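Local coordinates for protein cyclin homolog (Herpesvirus saimiri, PDB 2F2C) that modulates the host cell cycle as a viral D-type cyclin homologue and may promote T-cell transformation and rapid proliferation during latent infection, at residues D81-K86 and I133-D138; D154-L159 and Q172-A177; T206-N211 and T237-V242. All coordinates share one frame; numbering follows the deposited sequence.

Contact 1 of 3, residues D81-K86 and I133-D138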
loop_
_atom_site.group_PDB
_atom_site.type_symbol
_atom_site.label_atom_id
_atom_site.label_comp_id
_atom_site.label_asym_id
_atom_site.label_seq_id
_atom_site.Cartn_x
_atom_site.Cartn_y
_atom_site.Cartn_z
ATOM N N ASP A 81 -3.125 18.910 6.848
ATOM C CA ASP A 81 -2.040 19.668 7.506
ATOM C C ASP A 81 -0.850 19.916 6.581
ATOM O O ASP A 81 -0.470 21.068 6.357
ATOM C CB ASP A 81 -1.580 18.997 8.803
ATOM C CG ASP A 81 -2.673 18.960 9.858
ATOM O OD1 ASP A 81 -3.537 19.872 9.861
ATOM O OD2 ASP A 81 -2.748 18.043 10.718
ATOM N N ARG A 82 -0.284 18.840 6.031
ATOM C CA ARG A 82 0.799 18.952 5.056
ATOM C C ARG A 82 0.482 19.994 4.002
ATOM O O ARG A 82 1.284 20.891 3.769
ATOM C CB ARG A 82 1.069 17.610 4.381
ATOM C CG ARG A 82 1.988 16.686 5.157
ATOM C CD ARG A 82 2.269 15.373 4.449
ATOM N NE ARG A 82 1.190 14.412 4.650
ATOM C CZ ARG A 82 0.963 13.351 3.881
ATOM N NH1 ARG A 82 1.736 13.101 2.825
ATOM N NH2 ARG A 82 -0.052 12.531 4.168
ATOM N N TYR A 83 -0.693 19.878 3.381
ATOM C CA TYR A 83 -1.143 20.822 2.355
ATOM C C TYR A 83 -1.171 22.251 2.866
ATOM O O TYR A 83 -0.832 23.180 2.137
ATOM C CB TYR A 83 -2.529 20.455 1.810
ATOM C CG TYR A 83 -3.047 21.471 0.821
ATOM C CD1 TYR A 83 -2.507 21.551 -0.469
ATOM C CD2 TYR A 83 -4.045 22.383 1.176
ATOM C CE1 TYR A 83 -2.960 22.521 -1.390
ATOM C CE2 TYR A 83 -4.510 23.354 0.262
ATOM C CZ TYR A 83 -3.962 23.416 -1.017
ATOM O OH TYR A 83 -4.410 24.343 -1.932
ATOM N N LEU A 84 -1.575 22.431 4.117
ATOM C CA LEU A 84 -1.698 23.778 4.668
ATOM C C LEU A 84 -0.421 24.282 5.332
ATOM O O LEU A 84 -0.464 25.276 6.066
ATOM C CB LEU A 84 -2.910 23.901 5.603
ATOM C CG LEU A 84 -4.301 23.923 4.963
ATOM C CD1 LEU A 84 -5.325 23.946 6.051
ATOM C CD2 LEU A 84 -4.511 25.107 4.038
ATOM N N CYS A 85 0.698 23.593 5.079
ATOM C CA CYS A 85 2.040 24.144 5.334
ATOM C C CYS A 85 2.574 24.790 4.066
ATOM O O CYS A 85 3.567 25.510 4.107
ATOM C CB CYS A 85 3.038 23.074 5.764
ATOM S SG CYS A 85 2.543 22.051 7.168
ATOM N N LYS A 86 1.906 24.537 2.943
ATOM C CA LYS A 86 2.428 24.939 1.646
ATOM C C LYS A 86 1.609 26.019 0.941
ATOM O O LYS A 86 2.166 27.037 0.527
ATOM C CB LYS A 86 2.671 23.711 0.756
ATOM C CG LYS A 86 3.873 22.875 1.224
ATOM C CD LYS A 86 4.236 21.770 0.239
ATOM C CE LYS A 86 5.512 21.032 0.663
ATOM N NZ LYS A 86 6.728 21.911 0.728
ATOM N N ILE A 133 -12.648 19.209 -8.274
ATOM C CA ILE A 133 -11.607 18.560 -9.077
ATOM C C ILE A 133 -10.339 19.412 -9.167
ATOM O O ILE A 133 -9.239 18.903 -8.973
ATOM C CB ILE A 133 -12.162 18.201 -10.475
ATOM C CG1 ILE A 133 -13.229 17.108 -10.336
ATOM C CG2 ILE A 133 -11.049 17.749 -11.417
ATOM C CD1 ILE A 133 -14.322 17.155 -11.416
ATOM N N ASN A 134 -10.491 20.705 -9.434
ATOM C CA ASN A 134 -9.345 21.604 -9.443
ATOM C C ASN A 134 -8.633 21.671 -8.092
ATOM O O ASN A 134 -7.413 21.808 -8.028
ATOM C CB ASN A 134 -9.738 22.994 -9.948
ATOM C CG ASN A 134 -9.805 23.056 -11.465
ATOM O OD1 ASN A 134 -10.882 23.183 -12.047
ATOM N ND2 ASN A 134 -8.649 22.948 -12.114
ATOM N N GLN A 135 -9.402 21.543 -7.015
ATOM C CA GLN A 135 -8.855 21.554 -5.658
ATOM C C GLN A 135 -8.104 20.262 -5.346
ATOM O O GLN A 135 -7.110 20.285 -4.610
ATOM C CB GLN A 135 -9.962 21.805 -4.625
ATOM C CG GLN A 135 -9.478 21.982 -3.192
ATOM C CD GLN A 135 -8.477 23.100 -3.066
ATOM O OE1 GLN A 135 -8.855 24.273 -3.003
ATOM N NE2 GLN A 135 -7.194 22.747 -3.033
ATOM N N GLU A 136 -8.576 19.142 -5.899
ATOM C CA GLU A 136 -7.843 17.870 -5.817
ATOM C C GLU A 136 -6.532 17.982 -6.588
ATOM O O GLU A 136 -5.497 17.485 -6.147
ATOM C CB GLU A 136 -8.667 16.703 -6.368
ATOM C CG GLU A 136 -8.082 15.338 -6.034
ATOM C CD GLU A 136 -8.481 14.258 -7.023
ATOM O OE1 GLU A 136 -8.347 14.491 -8.248
ATOM O OE2 GLU A 136 -8.904 13.165 -6.581
ATOM N N LYS A 137 -6.597 18.649 -7.735
ATOM C CA LYS A 137 -5.450 18.830 -8.617
ATOM C C LYS A 137 -4.423 19.792 -8.019
ATOM O O LYS A 137 -3.225 19.591 -8.184
ATOM C CB LYS A 137 -5.942 19.343 -9.960
ATOM C CG LYS A 137 -4.913 19.331 -11.060
ATOM C CD LYS A 137 -5.560 19.015 -12.422
ATOM C CE LYS A 137 -6.671 19.998 -12.810
ATOM N NZ LYS A 137 -7.620 19.384 -13.788
ATOM N N ASP A 138 -4.898 20.823 -7.317
ATOM C CA ASP A 138 -4.010 21.788 -6.675
ATOM C C ASP A 138 -3.327 21.229 -5.426
ATOM O O ASP A 138 -2.123 21.445 -5.231
ATOM C CB ASP A 138 -4.735 23.104 -6.387
ATOM C CG ASP A 138 -4.772 24.039 -7.607
ATOM O OD1 ASP A 138 -5.732 24.838 -7.728
ATOM O OD2 ASP A 138 -3.892 24.050 -8.499
#
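Y83, at the C-terminal end of helix 72-83, reaches across to Q135 and D138 on helix 129-142, joining two helices of the N-terminal cyclin box. Their closest CA atoms, those of Y83 and D138, are still 9.5 Å apart, and it is the tyrosine that spans the distance. Its CB is directed at helix 129-142, and CG stands anti to the backbone N (chi1 176°), which carries the ring outward from its own helix. The side chain also packs on I97 of helix 94-109 and on I139 and A142, farther along helix 129-142. At the rim of the ring, CE1 lies 4.1 Å from the backbone O of D138, which sits at the ring edge and near its plane. Next, CZ comes within 3.9 Å of Q135 NE2. At the tip, OH accepts a weak hydrogen bond from Q135 NE2 at 3.4 Å, with an N-H...O angle of 151°. The glutamine arrives obliquely, its amide turned 75° from the ring plane; the bend at its chi2 brings NE2 back toward the tyrosine from a CB that does not itself face helix 72-83. The carboxylate end of D138 leads away, leaving its backbone as the near partner. Around this meeting, D81 is tied down by a salt bridge to R52 and a hydrogen bond to W41 NE1. E136, one residue after Q135, forms a salt bridge with K107 and also a hydrogen bond with the backbone of another protein chain. Of the glutamine amide, the nitrogen does the touching, while Q135 OE1 lies 4.6 Å from Y83 OH.

Contact 2 of 3, residues D154-L159 and Q172-A177; sequences DFLIPL and QLYEAA
L156 and Y174 have the nearest CA atoms of the two segments, 6.7 Å apart, where the early part of helix 156-162 meets the first half of helix 170-184. With no hydrogen bond between the segments, the interface is apolar and buried. L156 faces the opposite helix and splits its two branches: CD1 rests 3.7 Å from Y174 CE1, while CD2 meets A177 CB at 3.5 Å, one turn farther along. I157 starts off to the flank, but its CG1 arm swings in, placing CD1 3.5 Å from Y174 CD1. Thus both aliphatic chains gather on the CD1-CE1 side of one ring, each running at about a right angle to the tyrosine. With CG anti to the backbone N (chi1 -169°), the Y174 ring is brought alongside helix 156-162. An aromatic side chain of another protein chain also packs on I157, so the assembly interface adjoins this core. Within the chain, W170 adds to the packing of I157, L156 touches C199 of helix 195-208, and F155 and L159 contact helices 21-31 and 218-228 respectively; T206 of helix 195-208 lies against A177.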
loop_
_atom_site.group_PDB
_atom_site.type_symbol
_atom_site.label_atom_id
_atom_site.label_comp_id
_atom_site.label_asym_id
_atom_site.label_seq_id
_atom_site.Cartn_x
_atom_site.Cartn_y
_atom_site.Cartn_z
ATOM N N ASP A 154 -1.876 2.888 11.863
ATOM C CA ASP A 154 -1.087 1.783 11.317
ATOM C C ASP A 154 -0.347 1.036 12.427
ATOM O O ASP A 154 0.119 -0.098 12.222
ATOM C CB ASP A 154 -0.022 2.272 10.329
ATOM C CG ASP A 154 -0.589 2.974 9.087
ATOM O OD1 ASP A 154 -1.449 2.401 8.361
ATOM O OD2 ASP A 154 -0.147 4.105 8.728
ATOM N N PHE A 155 -0.195 1.676 13.587
ATOM C CA PHE A 155 0.564 1.082 14.674
ATOM C C PHE A 155 -0.214 0.060 15.470
ATOM O O PHE A 155 0.403 -0.848 16.013
ATOM C CB PHE A 155 1.091 2.136 15.632
ATOM C CG PHE A 155 2.391 2.733 15.219
ATOM C CD1 PHE A 155 2.427 3.882 14.430
ATOM C CD2 PHE A 155 3.582 2.173 15.638
ATOM C CE1 PHE A 155 3.629 4.437 14.061
ATOM C CE2 PHE A 155 4.787 2.732 15.264
ATOM C CZ PHE A 155 4.811 3.853 14.471
ATOM N N LEU A 156 -1.543 0.200 15.551
ATOM C CA LEU A 156 -2.399 -0.665 16.404
ATOM C C LEU A 156 -1.999 -2.130 16.523
ATOM O O LEU A 156 -1.760 -2.632 17.621
ATOM C CB LEU A 156 -3.854 -0.584 15.969
ATOM C CG LEU A 156 -4.533 0.729 16.355
ATOM C CD1 LEU A 156 -5.741 0.916 15.474
ATOM C CD2 LEU A 156 -4.912 0.761 17.831
ATOM N N ILE A 157 -1.902 -2.815 15.395
ATOM C CA ILE A 157 -1.696 -4.244 15.446
ATOM C C ILE A 157 -0.260 -4.620 15.800
ATOM O O ILE A 157 -0.065 -5.474 16.686
ATOM C CB ILE A 157 -2.209 -4.937 14.154
ATOM C CG1 ILE A 157 -3.721 -4.695 13.997
ATOM C CG2 ILE A 157 -1.872 -6.441 14.161
ATOM C CD1 ILE A 157 -4.584 -5.530 14.954
ATOM N N PRO A 158 0.744 -4.047 15.116
ATOM C CA PRO A 158 2.139 -4.232 15.526
ATOM C C PRO A 158 2.393 -3.989 17.021
ATOM O O PRO A 158 3.178 -4.724 17.638
ATOM C CB PRO A 158 2.885 -3.214 14.670
ATOM C CG PRO A 158 2.115 -3.179 13.435
ATOM C CD PRO A 158 0.660 -3.278 13.858
ATOM N N LEU A 159 1.731 -2.998 17.615
ATOM C CA LEU A 159 1.877 -2.783 19.060
ATOM C C LEU A 159 1.265 -3.925 19.856
ATOM O O LEU A 159 1.920 -4.441 20.782
ATOM C CB LEU A 159 1.310 -1.432 19.523
ATOM C CG LEU A 159 2.077 -0.200 19.050
ATOM C CD1 LEU A 159 1.481 1.046 19.653
ATOM C CD2 LEU A 159 3.547 -0.331 19.397
ATOM N N GLN A 172 -11.885 -7.021 18.539
ATOM C CA GLN A 172 -12.525 -6.048 19.427
ATOM C C GLN A 172 -11.602 -4.863 19.772
ATOM O O GLN A 172 -12.049 -3.711 19.830
ATOM C CB GLN A 172 -13.067 -6.728 20.701
ATOM C CG GLN A 172 -11.966 -7.119 21.716
ATOM C CD GLN A 172 -12.453 -7.907 22.934
ATOM O OE1 GLN A 172 -13.404 -8.697 22.850
ATOM N NE2 GLN A 172 -11.780 -7.705 24.065
ATOM N N LEU A 173 -10.316 -5.145 19.986
ATOM C CA LEU A 173 -9.388 -4.128 20.476
ATOM C C LEU A 173 -9.165 -3.160 19.356
ATOM O O LEU A 173 -9.232 -1.953 19.552
ATOM C CB LEU A 173 -8.062 -4.759 20.911
ATOM C CG LEU A 173 -7.449 -4.362 22.261
ATOM C CD1 LEU A 173 -8.474 -4.368 23.373
ATOM C CD2 LEU A 173 -6.321 -5.313 22.612
ATOM N N TYR A 174 -8.940 -3.717 18.172
ATOM C CA TYR A 174 -8.728 -2.934 16.977
ATOM C C TYR A 174 -9.896 -1.995 16.791
ATOM O O TYR A 174 -9.721 -0.792 16.587
ATOM C CB TYR A 174 -8.596 -3.828 15.730
ATOM C CG TYR A 174 -8.111 -3.032 14.565
ATOM C CD1 TYR A 174 -6.759 -2.800 14.411
ATOM C CD2 TYR A 174 -8.994 -2.430 13.667
ATOM C CE1 TYR A 174 -6.280 -2.040 13.392
ATOM C CE2 TYR A 174 -8.520 -1.657 12.625
ATOM C CZ TYR A 174 -7.150 -1.468 12.507
ATOM O OH TYR A 174 -6.582 -0.699 11.522
ATOM N N GLU A 175 -11.087 -2.580 16.859
ATOM C CA GLU A 175 -12.350 -1.888 16.653
ATOM C C GLU A 175 -12.516 -0.669 17.577
ATOM O O GLU A 175 -12.706 0.453 17.098
ATOM C CB GLU A 175 -13.501 -2.893 16.828
ATOM C CG GLU A 175 -14.874 -2.416 16.355
ATOM C CD GLU A 175 -14.810 -1.574 15.080
ATOM O OE1 GLU A 175 -14.241 -2.049 14.043
ATOM O OE2 GLU A 175 -15.328 -0.424 15.125
ATOM N N ALA A 176 -12.417 -0.894 18.887
ATOM C CA ALA A 176 -12.507 0.181 19.870
ATOM C C ALA A 176 -11.372 1.223 19.754
ATOM O O ALA A 176 -11.625 2.442 19.755
ATOM C CB ALA A 176 -12.554 -0.397 21.276
ATOM N N ALA A 177 -10.133 0.757 19.645
ATOM C CA ALA A 177 -9.013 1.680 19.656
ATOM C C ALA A 177 -8.924 2.584 18.427
ATOM O O ALA A 177 -8.539 3.750 18.557
ATOM C CB ALA A 177 -7.696 0.957 19.921
#

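Contact 3 of 3, residues T206-N211 and T237-V242; sequences TIETDN and TVKDQV
E208 and K239 join the two segments through a single salt bridge, with K239 NZ donating to E208 OE2 at 2.8 Å. One carboxylate oxygen does the work: E208 OE1 is 4.3 Å from the same K239 NZ. The ammonium comes from above the carboxylate plane, 49° out of it, and brings its own methylene along, K239 CE lying 3.5 Å from E208 OE2. The two chains cross at about a right angle. E208 has CG anti to the backbone N (chi1 -167°) and stays extended beyond it, pushing the carboxylate well clear of the helix, whereas K239 bends at chi2 and again at chi4 to turn its amine onto that oxygen.

In the next shell, W217 lies against E208 and makes a cation-pi interaction with K239, so the lysine charge has an indole as well as a carboxylate for company. The largely buried K239 side chain also packs on L204 and T205, within the same helix that carries E208. A second acid, D240, keeps OD1 6.7 Å from E208 OE2; the bound ammonium probably stabilises the ionised glutamate and should outweigh this more distant like charge. E208 closes helix 195-208, since T209 is the first residue to leave helical geometry, and T209 OG1 is hydrogen-bonded back to T205 O. The bridge therefore fastens the C-terminal end of helix 195-208 to helix 232-247, an interhelical ion pair at the partly exposed margin of the second, C-terminal cyclin fold.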
loop_
_atom_site.group_PDB
_atom_site.type_symbol
_atom_site.label_atom_id
_atom_site.label_comp_id
_atom_site.label_asym_id
_atom_site.label_seq_id
_atom_site.Cartn_x
_atom_site.Cartn_y
_atom_site.Cartn_z
ATOM N N THR A 206 -8.371 2.420 25.707
ATOM C CA THR A 206 -9.277 1.337 25.394
ATOM C C THR A 206 -9.172 0.211 26.427
ATOM O O THR A 206 -10.165 -0.126 27.081
ATOM C CB THR A 206 -8.979 0.837 23.972
ATOM O OG1 THR A 206 -9.297 1.876 23.037
ATOM C CG2 THR A 206 -9.896 -0.319 23.581
ATOM N N ILE A 207 -7.964 -0.334 26.588
ATOM C CA ILE A 207 -7.685 -1.387 27.586
ATOM C C ILE A 207 -8.230 -1.065 28.998
ATOM O O ILE A 207 -8.733 -1.954 29.697
ATOM C CB ILE A 207 -6.171 -1.715 27.637
ATOM C CG1 ILE A 207 -5.714 -2.391 26.348
ATOM C CG2 ILE A 207 -5.843 -2.622 28.806
ATOM C CD1 ILE A 207 -4.206 -2.395 26.187
ATOM N N GLU A 208 -8.141 0.201 29.398
ATOM C CA GLU A 208 -8.726 0.671 30.647
ATOM C C GLU A 208 -10.273 0.567 30.681
ATOM O O GLU A 208 -10.807 -0.314 31.365
ATOM C CB GLU A 208 -8.260 2.097 30.916
ATOM C CG GLU A 208 -8.532 2.627 32.312
ATOM C CD GLU A 208 -8.376 4.132 32.376
ATOM O OE1 GLU A 208 -8.160 4.672 33.480
ATOM O OE2 GLU A 208 -8.473 4.781 31.312
ATOM N N THR A 209 -10.984 1.441 29.956
ATOM C CA THR A 209 -12.459 1.382 29.920
ATOM C C THR A 209 -12.900 0.161 29.140
ATOM O O THR A 209 -12.784 0.119 27.918
ATOM C CB THR A 209 -13.075 2.642 29.301
ATOM O OG1 THR A 209 -12.333 3.000 28.135
ATOM C CG2 THR A 209 -12.909 3.854 30.239
ATOM N N ASP A 210 -13.419 -0.822 29.867
ATOM C CA ASP A 210 -13.619 -2.184 29.363
ATOM C C ASP A 210 -12.296 -2.961 29.273
ATOM O O ASP A 210 -11.852 -3.341 28.180
ATOM C CB ASP A 210 -14.373 -2.191 28.022
ATOM N N ASN A 211 -11.672 -3.180 30.436
ATOM C CA ASN A 211 -10.508 -4.061 30.565
ATOM C C ASN A 211 -10.799 -5.366 29.829
ATOM O O ASN A 211 -10.071 -5.722 28.906
ATOM C CB ASN A 211 -10.162 -4.320 32.037
ATOM N N THR A 237 1.372 10.587 29.872
ATOM C CA THR A 237 0.772 11.858 29.407
ATOM C C THR A 237 -0.015 11.724 28.098
ATOM O O THR A 237 -1.042 12.375 27.919
ATOM C CB THR A 237 1.854 12.955 29.226
ATOM O OG1 THR A 237 2.308 13.385 30.504
ATOM C CG2 THR A 237 1.277 14.241 28.634
ATOM N N VAL A 238 0.483 10.924 27.164
ATOM C CA VAL A 238 -0.221 10.776 25.901
ATOM C C VAL A 238 -1.485 9.919 26.072
ATOM O O VAL A 238 -2.509 10.234 25.476
ATOM C CB VAL A 238 0.690 10.309 24.758
ATOM C CG1 VAL A 238 -0.116 9.894 23.557
ATOM C CG2 VAL A 238 1.619 11.442 24.359
ATOM N N LYS A 239 -1.434 8.877 26.905
ATOM C CA LYS A 239 -2.656 8.179 27.328
ATOM C C LYS A 239 -3.724 9.197 27.774
ATOM O O LYS A 239 -4.826 9.241 27.232
ATOM C CB LYS A 239 -2.353 7.153 28.430
ATOM C CG LYS A 239 -3.552 6.373 28.953
ATOM C CD LYS A 239 -4.213 7.076 30.115
ATOM C CE LYS A 239 -5.297 6.243 30.759
ATOM N NZ LYS A 239 -6.425 5.996 29.811
ATOM N N ASP A 240 -3.377 10.046 28.727
ATOM C CA ASP A 240 -4.318 11.050 29.221
ATOM C C ASP A 240 -4.732 12.093 28.175
ATOM O O ASP A 240 -5.847 12.606 28.225
ATOM C CB ASP A 240 -3.784 11.727 30.491
ATOM C CG ASP A 240 -3.630 10.750 31.661
ATOM O OD1 ASP A 240 -3.712 9.512 31.455
ATOM O OD2 ASP A 240 -3.413 11.130 32.827
ATOM N N GLN A 241 -3.856 12.397 27.223
ATOM C CA GLN A 241 -4.182 13.398 26.210
ATOM C C GLN A 241 -5.197 12.882 25.204
ATOM O O GLN A 241 -6.142 13.605 24.851
ATOM C CB GLN A 241 -2.937 13.865 25.488
ATOM C CG GLN A 241 -2.314 15.071 26.129
ATOM C CD GLN A 241 -0.964 15.380 25.535
ATOM O OE1 GLN A 241 -0.069 14.535 25.569
ATOM N NE2 GLN A 241 -0.814 16.581 24.970
ATOM N N VAL A 242 -4.995 11.643 24.749
ATOM C CA VAL A 242 -5.896 11.005 23.812
ATOM C C VAL A 242 -7.274 10.863 24.466
ATOM O O VAL A 242 -8.283 11.311 23.920
ATOM C CB VAL A 242 -5.377 9.593 23.351
ATOM C CG1 VAL A 242 -6.498 8.815 22.673
ATOM C CG2 VAL A 242 -4.149 9.704 22.437
#

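How the contacts relate
From the N terminus, contact 1 comes first: it closes a 46-residue excursion that includes helix 94-109, within the N-terminal cyclin domain. Helix 129-142 is then followed directly by helix 156-162, where contact 2 closes a short 12-residue connection. Contact 3 closes 25 residues containing helix 218-228. The three run in series, none nested or crossing. Contact 1 lies on the opposite side of the chain's centre from the others, its centre about 30 and 34 Å from those of contacts 2 and 3. These two share the C-terminal domain and touch: A176 CB is 3.5 Å from T206 CG2, linking helices 170-184 and 195-208.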